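Local coordinates for protein cysteine hydrolase (Vibrio cholerae, PDB 6V98) that is a type VI secretion system effector, probably a papain-like cysteine hydrolase of clan CA that acts as a toxin in rival bacteria, at residues A[4-9]-A[115-120]; A[47-52]-A[121-126]; A[55-60]-A[81-86]. All blocks are in the same frame, centred on the assembly; numbering follows the deposited sequence.

Interaction 1: A[4-9]-A[115-120]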
loop_
_atom_site.group_PDB
_atom_site.type_symbol
_atom_site.label_atom_id
_atom_site.label_comp_id
_atom_site.label_asym_id
_atom_site.label_seq_id
_atom_site.Cartn_x
_atom_site.Cartn_y
_atom_site.Cartn_z
ATOM N N ASP A 4 -7.781 -17.165 0.436
ATOM C CA ASP A 4 -6.652 -16.365 0.901
ATOM C C ASP A 4 -6.993 -14.876 0.904
ATOM O O ASP A 4 -7.727 -14.378 0.049
ATOM C CB ASP A 4 -5.430 -16.590 0.006
ATOM C CG ASP A 4 -4.566 -17.751 0.467
ATOM O OD1 ASP A 4 -4.764 -18.230 1.595
ATOM O OD2 ASP A 4 -3.692 -18.181 -0.306
ATOM N N ASP A 5 -6.430 -14.157 1.876
ATOM C CA ASP A 5 -6.542 -12.712 1.896
ATOM C C ASP A 5 -5.682 -12.106 0.791
ATOM O O ASP A 5 -4.895 -12.793 0.128
ATOM C CB ASP A 5 -6.123 -12.173 3.262
ATOM C CG ASP A 5 -6.906 -12.812 4.394
ATOM O OD1 ASP A 5 -8.160 -12.845 4.312
ATOM O OD2 ASP A 5 -6.274 -13.290 5.355
ATOM N N PHE A 6 -5.830 -10.794 0.610
ATOM C CA PHE A 6 -5.102 -10.038 -0.397
ATOM C C PHE A 6 -4.331 -8.917 0.279
ATOM O O PHE A 6 -4.870 -8.220 1.144
ATOM C CB PHE A 6 -6.033 -9.392 -1.442
ATOM C CG PHE A 6 -6.938 -10.357 -2.173
ATOM C CD1 PHE A 6 -8.049 -10.894 -1.551
ATOM C CD2 PHE A 6 -6.702 -10.671 -3.506
ATOM C CE1 PHE A 6 -8.909 -11.762 -2.246
ATOM C CE2 PHE A 6 -7.550 -11.540 -4.208
ATOM C CZ PHE A 6 -8.646 -12.083 -3.571
ATOM N N LEU A 7 -3.074 -8.748 -0.123
ATOM C CA LEU A 7 -2.282 -7.566 0.212
ATOM C C LEU A 7 -1.773 -6.986 -1.102
ATOM O O LEU A 7 -1.080 -7.675 -1.861
ATOM C CB LEU A 7 -1.117 -7.900 1.157
ATOM C CG LEU A 7 -0.511 -6.686 1.871
ATOM C CD1 LEU A 7 -1.471 -6.193 2.960
ATOM C CD2 LEU A 7 0.862 -7.012 2.474
ATOM N N ILE A 8 -2.143 -5.740 -1.383
ATOM C CA ILE A 8 -1.832 -5.107 -2.659
ATOM C C ILE A 8 -1.014 -3.854 -2.385
ATOM O O ILE A 8 -1.588 -2.764 -2.216
ATOM C CB ILE A 8 -3.109 -4.775 -3.449
ATOM C CG1 ILE A 8 -3.990 -6.018 -3.565
ATOM C CG2 ILE A 8 -2.763 -4.223 -4.827
ATOM C CD1 ILE A 8 -5.289 -5.761 -4.306
ATOM N N PRO A 9 0.308 -3.972 -2.282
ATOM C CA PRO A 9 1.159 -2.782 -2.325
ATOM C C PRO A 9 0.859 -2.010 -3.595
ATOM O O PRO A 9 0.763 -2.591 -4.679
ATOM C CB PRO A 9 2.582 -3.362 -2.332
ATOM C CG PRO A 9 2.443 -4.744 -1.702
ATOM C CD PRO A 9 1.083 -5.219 -2.173
ATOM N N GLY A 115 1.272 -1.945 -9.016
ATOM C CA GLY A 115 1.094 -2.742 -7.818
ATOM C C GLY A 115 1.504 -4.190 -8.017
ATOM O O GLY A 115 1.840 -4.622 -9.122
ATOM N N VAL A 116 1.501 -4.925 -6.909
ATOM C CA VAL A 116 1.592 -6.381 -6.921
ATOM C C VAL A 116 0.450 -6.915 -6.077
ATOM O O VAL A 116 -0.027 -6.245 -5.155
ATOM C CB VAL A 116 2.949 -6.910 -6.390
ATOM C CG1 VAL A 116 4.071 -6.496 -7.323
ATOM C CG2 VAL A 116 3.207 -6.426 -4.942
ATOM N N VAL A 117 0.023 -8.138 -6.377
ATOM C CA VAL A 117 -1.071 -8.773 -5.655
ATOM C C VAL A 117 -0.502 -9.971 -4.916
ATOM O O VAL A 117 -0.059 -10.944 -5.536
ATOM C CB VAL A 117 -2.211 -9.184 -6.594
ATOM C CG1 VAL A 117 -3.332 -9.800 -5.801
ATOM C CG2 VAL A 117 -2.708 -7.963 -7.395
ATOM N N LEU A 118 -0.525 -9.910 -3.588
ATOM C CA LEU A 118 0.034 -10.943 -2.731
ATOM C C LEU A 118 -1.098 -11.651 -2.011
ATOM O O LEU A 118 -2.111 -11.036 -1.676
ATOM C CB LEU A 118 0.989 -10.338 -1.696
ATOM C CG LEU A 118 2.001 -9.326 -2.211
ATOM C CD1 LEU A 118 2.767 -8.743 -1.055
ATOM C CD2 LEU A 118 2.927 -9.982 -3.234
ATOM N N ARG A 119 -0.914 -12.941 -1.750
ATOM C CA ARG A 119 -1.974 -13.756 -1.170
ATOM C C ARG A 119 -1.466 -14.551 0.026
ATOM O O ARG A 119 -0.341 -15.059 0.020
ATOM C CB ARG A 119 -2.558 -14.728 -2.213
ATOM C CG ARG A 119 -3.132 -14.048 -3.457
ATOM C CD ARG A 119 -4.329 -13.151 -3.150
ATOM N NE ARG A 119 -5.481 -13.871 -2.603
ATOM C CZ ARG A 119 -6.318 -14.614 -3.329
ATOM N NH1 ARG A 119 -6.131 -14.756 -4.632
ATOM N NH2 ARG A 119 -7.345 -15.219 -2.750
ATOM N N GLY A 120 -2.331 -14.717 1.015
ATOM C CA GLY A 120 -2.013 -15.534 2.168
ATOM C C GLY A 120 -3.099 -15.377 3.207
ATOM O O GLY A 120 -4.078 -14.652 3.009
HETATM O O HOH W 1 -1.029 -18.316 -0.690
#

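Interaction 2: A[47-52]-A[121-126]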
loop_
_atom_site.group_PDB
_atom_site.type_symbol
_atom_site.label_atom_id
_atom_site.label_comp_id
_atom_site.label_asym_id
_atom_site.label_seq_id
_atom_site.Cartn_x
_atom_site.Cartn_y
_atom_site.Cartn_z
ATOM N N VAL A 47 -0.793 0.685 0.754
ATOM C CA VAL A 47 -1.120 -0.739 0.686
ATOM C C VAL A 47 -2.619 -0.930 0.886
ATOM O O VAL A 47 -3.220 -0.348 1.791
ATOM C CB VAL A 47 -0.300 -1.572 1.700
ATOM C CG1 VAL A 47 -0.542 -1.120 3.143
ATOM C CG2 VAL A 47 -0.562 -3.074 1.510
ATOM N N ILE A 48 -3.215 -1.742 0.023
ATOM C CA ILE A 48 -4.593 -2.181 0.171
ATOM C C ILE A 48 -4.594 -3.541 0.838
ATOM O O ILE A 48 -3.827 -4.430 0.452
ATOM C CB ILE A 48 -5.296 -2.260 -1.194
ATOM C CG1 ILE A 48 -5.291 -0.886 -1.858
ATOM C CG2 ILE A 48 -6.715 -2.782 -1.006
ATOM C CD1 ILE A 48 -5.830 -0.892 -3.308
ATOM N N LEU A 49 -5.478 -3.722 1.813
ATOM C CA LEU A 49 -5.617 -4.983 2.532
ATOM C C LEU A 49 -7.052 -5.469 2.397
ATOM O O LEU A 49 -7.985 -4.733 2.722
ATOM C CB LEU A 49 -5.255 -4.804 4.013
ATOM C CG LEU A 49 -5.609 -5.987 4.916
ATOM C CD1 LEU A 49 -4.672 -7.140 4.644
ATOM C CD2 LEU A 49 -5.539 -5.585 6.379
ATOM N N ILE A 50 -7.237 -6.701 1.926
ATOM C CA ILE A 50 -8.576 -7.231 1.676
ATOM C C ILE A 50 -8.763 -8.565 2.386
ATOM O O ILE A 50 -7.930 -9.470 2.252
ATOM C CB ILE A 50 -8.854 -7.404 0.175
ATOM C CG1 ILE A 50 -8.718 -6.060 -0.532
ATOM C CG2 ILE A 50 -10.262 -7.982 -0.020
ATOM C CD1 ILE A 50 -8.646 -6.180 -2.037
ATOM N N ASN A 51 -9.865 -8.681 3.132
ATOM C CA ASN A 51 -10.310 -9.955 3.690
ATOM C C ASN A 51 -10.823 -10.859 2.573
ATOM O O ASN A 51 -11.808 -10.527 1.903
ATOM C CB ASN A 51 -11.415 -9.722 4.718
ATOM C CG ASN A 51 -11.758 -10.983 5.497
ATOM O OD1 ASN A 51 -12.119 -12.002 4.915
ATOM N ND2 ASN A 51 -11.615 -10.926 6.818
ATOM N N GLY A 52 -10.165 -12.007 2.383
ATOM C CA GLY A 52 -10.531 -12.905 1.296
ATOM C C GLY A 52 -11.871 -13.593 1.462
ATOM O O GLY A 52 -12.420 -14.100 0.476
ATOM N N LYS A 121 -2.918 -16.080 4.325
ATOM C CA LYS A 121 -3.840 -15.970 5.455
ATOM C C LYS A 121 -3.214 -15.003 6.448
ATOM O O LYS A 121 -2.331 -15.385 7.220
ATOM C CB LYS A 121 -4.110 -17.332 6.088
ATOM C CG LYS A 121 -4.785 -18.328 5.150
ATOM C CD LYS A 121 -6.198 -17.871 4.805
ATOM C CE LYS A 121 -6.901 -18.827 3.854
ATOM N NZ LYS A 121 -6.131 -20.065 3.567
ATOM N N PHE A 122 -3.658 -13.741 6.428
ATOM C CA PHE A 122 -2.999 -12.759 7.277
ATOM C C PHE A 122 -3.839 -11.532 7.609
ATOM O O PHE A 122 -3.297 -10.566 8.151
ATOM C CB PHE A 122 -1.689 -12.297 6.624
ATOM C CG PHE A 122 -1.835 -11.910 5.189
ATOM C CD1 PHE A 122 -2.656 -10.850 4.815
ATOM C CD2 PHE A 122 -1.158 -12.599 4.206
ATOM C CE1 PHE A 122 -2.812 -10.502 3.485
ATOM C CE2 PHE A 122 -1.307 -12.249 2.868
ATOM C CZ PHE A 122 -2.125 -11.194 2.512
ATOM N N PHE A 123 -5.141 -11.535 7.290
ATOM C CA PHE A 123 -5.906 -10.298 7.418
ATOM C C PHE A 123 -5.840 -9.730 8.834
ATOM O O PHE A 123 -5.542 -8.543 9.017
ATOM C CB PHE A 123 -7.364 -10.496 7.005
ATOM C CG PHE A 123 -8.183 -9.242 7.141
ATOM C CD1 PHE A 123 -8.253 -8.324 6.100
ATOM C CD2 PHE A 123 -8.846 -8.955 8.321
ATOM C CE1 PHE A 123 -8.992 -7.155 6.229
ATOM C CE2 PHE A 123 -9.581 -7.789 8.453
ATOM C CZ PHE A 123 -9.651 -6.892 7.407
ATOM N N SER A 124 -6.157 -10.539 9.848
ATOM C CA SER A 124 -6.201 -9.980 11.200
ATOM C C SER A 124 -4.812 -9.559 11.667
ATOM O O SER A 124 -4.664 -8.539 12.354
ATOM C CB SER A 124 -6.822 -10.978 12.181
ATOM O OG SER A 124 -5.969 -12.082 12.412
ATOM N N GLU A 125 -3.779 -10.311 11.284
ATOM C CA GLU A 125 -2.421 -9.933 11.667
ATOM C C GLU A 125 -1.983 -8.645 10.981
ATOM O O GLU A 125 -1.312 -7.803 11.593
ATOM C CB GLU A 125 -1.453 -11.057 11.334
ATOM C CG GLU A 125 -1.650 -12.319 12.172
ATOM C CD GLU A 125 -2.674 -13.279 11.600
ATOM O OE1 GLU A 125 -2.848 -14.363 12.199
ATOM O OE2 GLU A 125 -3.304 -12.955 10.565
ATOM N N ALA A 126 -2.320 -8.490 9.699
ATOM C CA ALA A 126 -1.961 -7.264 8.990
ATOM C C ALA A 126 -2.709 -6.068 9.557
ATOM O O ALA A 126 -2.126 -4.989 9.748
ATOM C CB ALA A 126 -2.259 -7.412 7.497
#

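Interaction 3: A[55-60]-A[81-86]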
loop_
_atom_site.group_PDB
_atom_site.type_symbol
_atom_site.label_atom_id
_atom_site.label_comp_id
_atom_site.label_asym_id
_atom_site.label_seq_id
_atom_site.Cartn_x
_atom_site.Cartn_y
_atom_site.Cartn_z
ATOM N N GLY A 55 -14.421 -9.599 1.732
ATOM C CA GLY A 55 -14.193 -8.450 0.889
ATOM C C GLY A 55 -14.006 -7.146 1.633
ATOM O O GLY A 55 -13.870 -6.098 0.985
ATOM N N VAL A 56 -14.014 -7.171 2.968
ATOM C CA VAL A 56 -13.726 -5.969 3.742
ATOM C C VAL A 56 -12.330 -5.472 3.390
ATOM O O VAL A 56 -11.361 -6.244 3.402
ATOM C CB VAL A 56 -13.857 -6.256 5.248
ATOM C CG1 VAL A 56 -13.381 -5.065 6.059
ATOM C CG2 VAL A 56 -15.304 -6.609 5.611
ATOM N N THR A 57 -12.223 -4.172 3.095
ATOM C CA THR A 57 -11.036 -3.553 2.516
ATOM C C THR A 57 -10.536 -2.414 3.404
ATOM O O THR A 57 -11.328 -1.615 3.908
ATOM C CB THR A 57 -11.356 -3.018 1.102
ATOM O OG1 THR A 57 -11.848 -4.092 0.293
ATOM C CG2 THR A 57 -10.127 -2.442 0.423
ATOM N N ARG A 58 -9.218 -2.342 3.585
ATOM C CA ARG A 58 -8.550 -1.252 4.287
ATOM C C ARG A 58 -7.446 -0.679 3.411
ATOM O O ARG A 58 -6.866 -1.374 2.579
ATOM C CB ARG A 58 -7.916 -1.717 5.616
ATOM C CG ARG A 58 -8.854 -2.491 6.510
ATOM C CD ARG A 58 -9.891 -1.560 7.084
ATOM N NE ARG A 58 -10.705 -2.222 8.093
ATOM C CZ ARG A 58 -12.028 -2.340 8.029
ATOM N NH1 ARG A 58 -12.702 -1.843 6.993
ATOM N NH2 ARG A 58 -12.679 -2.960 9.006
ATOM N N TYR A 59 -7.118 0.589 3.642
ATOM C CA TYR A 59 -5.987 1.218 2.974
ATOM C C TYR A 59 -5.180 1.995 4.002
ATOM O O TYR A 59 -5.745 2.766 4.785
ATOM C CB TYR A 59 -6.442 2.140 1.827
ATOM C CG TYR A 59 -5.286 2.866 1.177
ATOM C CD1 TYR A 59 -4.903 4.132 1.619
ATOM C CD2 TYR A 59 -4.555 2.279 0.150
ATOM C CE1 TYR A 59 -3.822 4.795 1.049
ATOM C CE2 TYR A 59 -3.466 2.928 -0.416
ATOM C CZ TYR A 59 -3.110 4.178 0.035
ATOM O OH TYR A 59 -2.050 4.842 -0.532
ATOM N N TYR A 60 -3.863 1.764 4.015
ATOM C CA TYR A 60 -2.937 2.448 4.904
ATOM C C TYR A 60 -1.747 2.956 4.112
ATOM O O TYR A 60 -1.369 2.380 3.086
ATOM C CB TYR A 60 -2.424 1.512 6.012
ATOM C CG TYR A 60 -3.386 1.287 7.151
ATOM C CD1 TYR A 60 -4.452 0.388 7.043
ATOM C CD2 TYR A 60 -3.219 1.969 8.347
ATOM C CE1 TYR A 60 -5.328 0.186 8.119
ATOM C CE2 TYR A 60 -4.074 1.777 9.420
ATOM C CZ TYR A 60 -5.121 0.894 9.311
ATOM O OH TYR A 60 -5.948 0.743 10.405
ATOM N N VAL A 81 -11.959 3.445 2.305
ATOM C CA VAL A 81 -12.234 3.083 0.918
ATOM C C VAL A 81 -13.427 2.138 0.880
ATOM O O VAL A 81 -13.849 1.580 1.898
ATOM C CB VAL A 81 -11.026 2.432 0.207
ATOM C CG1 VAL A 81 -9.887 3.442 0.033
ATOM C CG2 VAL A 81 -10.549 1.196 0.968
ATOM N N SER A 82 -13.983 1.970 -0.316
ATOM C CA SER A 82 -15.062 1.012 -0.492
ATOM C C SER A 82 -14.543 -0.406 -0.292
ATOM O O SER A 82 -13.360 -0.691 -0.490
ATOM C CB SER A 82 -15.687 1.148 -1.884
ATOM O OG SER A 82 -16.206 2.456 -2.092
ATOM N N ASN A 83 -15.441 -1.300 0.106
ATOM C CA ASN A 83 -15.112 -2.715 0.092
ATOM C C ASN A 83 -15.225 -3.261 -1.325
ATOM O O ASN A 83 -15.949 -2.724 -2.170
ATOM C CB ASN A 83 -16.033 -3.496 1.021
ATOM C CG ASN A 83 -15.838 -3.107 2.468
ATOM O OD1 ASN A 83 -14.742 -2.730 2.867
ATOM N ND2 ASN A 83 -16.900 -3.190 3.255
ATOM N N VAL A 84 -14.507 -4.345 -1.582
ATOM C CA VAL A 84 -14.580 -5.022 -2.862
ATOM C C VAL A 84 -15.580 -6.169 -2.764
ATOM O O VAL A 84 -16.011 -6.562 -1.683
ATOM C CB VAL A 84 -13.196 -5.528 -3.330
ATOM C CG1 VAL A 84 -12.226 -4.364 -3.470
ATOM C CG2 VAL A 84 -12.642 -6.584 -2.365
ATOM N N THR A 85 -15.948 -6.718 -3.914
ATOM C CA THR A 85 -16.795 -7.898 -3.997
ATOM C C THR A 85 -15.941 -9.092 -4.383
ATOM O O THR A 85 -15.187 -9.028 -5.359
ATOM C CB THR A 85 -17.911 -7.705 -5.018
ATOM O OG1 THR A 85 -18.657 -6.530 -4.676
ATOM C CG2 THR A 85 -18.832 -8.924 -5.027
ATOM N N ILE A 86 -16.040 -10.163 -3.608
ATOM C CA ILE A 86 -15.360 -11.408 -3.912
ATOM C C ILE A 86 -16.380 -12.348 -4.531
ATOM O O ILE A 86 -17.472 -12.536 -3.982
ATOM C CB ILE A 86 -14.733 -12.040 -2.659
ATOM C CG1 ILE A 86 -13.911 -11.026 -1.857
ATOM C CG2 ILE A 86 -13.870 -13.228 -3.068
ATOM C CD1 ILE A 86 -12.699 -10.507 -2.576
HETATM O O HOH W 2 -11.813 1.305 4.459
HETATM O O HOH W 3 -15.738 -2.153 6.387
#

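Interaction 1: A[4-9]-A[115-120]
The guanidinium of Arg119 lies flat over one face of the Phe6 ring. The two planes are 7° apart, and Arg119 CZ sits 3.7 Å from the centroid of the Phe6 ring, a cation-pi stack. NE lies over the ring centre. Val117 CG1 meets the same ring at its edge, near CD2. The edge of the guanidinium is used for hydrogen bonds: Arg119 NH2 reaches Asp4 O at 2.9 Å, and Arg119 NE reaches Asp5 O at 3.0 Å. Both donors stand above the planes of the carbonyls they meet. In Arg119, chi2 (-64°) and chi3 (-63°) bend the chain at CD and NE. Behind this pair runs an antiparallel ladder between strands 5-12 and 113-120, in the middle of a seven-stranded sheet. Leu7 and Leu118 form a hydrogen-bonded pair, with Leu7 N to Leu118 O and Leu118 N to Leu7 O both 2.9 Å. Leu7 and Leu118 share the face opposite Phe6 and Arg119, against helices 154-162 and 176-184. The Asp5 side chain is on the Leu7 and Leu118 face. Its OD1 takes Gly52 N, and OD2 takes Phe122 N and Phe123 N. Farther along, Pro9 CD packs on Val116 CG2 at 3.7 Å.

Interaction 2: A[47-52]-A[121-126]
Phe123 and Leu49 bury the most surface here, and Asn51 adds the next largest share. The Phe123 side chain leaves the first turn of its helix with CG anti to the backbone N (chi1 179°) and reaches the end of strand 44-50. Asn51 CB lies over one face of the ring, 3.9 Å from the Phe123 centroid and displaced toward the rim, a CH-pi contact. Asn51 ND2 lies over the same face, 3.7 Å from Phe123 CD2, with the amide plane turned 53° from the ring. Asn51 OD1 is bound to the backbone N of Glu53 and Thr54. The contact sets the start of helix 123-134 against the sheet. Phe122 is the N-cap residue, and its O accepts from Ala126 N at 2.8 Å within the first turn. Asp5, on the neighbouring strand, holds this start of the helix. Leu49 touches three side chains at the helix start. Its CG is 3.7 Å from Phe123 CD1. Leu49 CD1 is 3.7 Å from Ala126 CB and meets the edge of the Phe122 ring at CE1, 4.0 Å away. Leu7 packs on both Leu49 and Phe122.

Interaction 3: A[55-60]-A[81-86]
This is a partly buried contact between the start of a sheet strand and an irregular loop. Strand 57-63 belongs to the seven-stranded antiparallel sheet. Segment 81-86 follows strand 75-78, its neighbour in that sheet, and leads into the short strand 86-87. The two segments run roughly antiparallel, but 81-86 forms no regular ladder with the strand. Instead, a side chain does part of the backbone pairing. Asn83 OD1 accepts from Thr57 N at 2.9 Å, with the donor above the plane of the amide carbonyl. Gly55 O takes two donors, Thr57 OG1 from its own segment and Val84 N across the contact at 3.2 Å. At the Gly55 phi of 79° and psi of 3°, a CB would jam against the carbonyl O of the residue before and clash with Val84 O, so the position calls for glycine. Ile86 CG1 packs 3.8 Å from Gly55 CA. Thr57 CG2 touches Val81 CG2 at 3.7 Å, and the two side chains cross at about a right angle. Tyr59 CB meets Val81 CG1 at 4.1 Å. Ser82 O is buried here and has no partner in the model. Ser82 OG is hydrogen-bonded to Glu102 on helix 93-107, while Thr57 and Val84 also pack on strand 44-50. Two waters lie between the segments. One accepts from Val81 N and lies 3.0 Å from Thr57 O, to which it may donate. The other accepts from Arg58 NH1 at 3.1 Å and, weakly, from Asn83 ND2.

All three contacts reach the same seven-stranded sheet. Interactions 1 and 2 are buried, while interaction 3 is only partly so, with two waters between its segments; interaction 1 has one, at its Asp4 end. Interaction 1 is strand-to-strand, with paired backbone bonds and a cation-pi stack. Interaction 2 joins a strand end to a helix start through apolar and CH-pi packing. Interaction 3 mixes backbone and side-chain hydrogen bonds with small apolar contacts. Strands 5-12, 44-50 and 57-63 are successive neighbours, so the three sites are directly joined. Ile8 N is 2.8 Å from Ile48 O, and Leu49 O is 2.8 Å from Arg58 N, both probable hydrogen bonds. Phe6 also packs against Ile86, linking interactions 1 and 3.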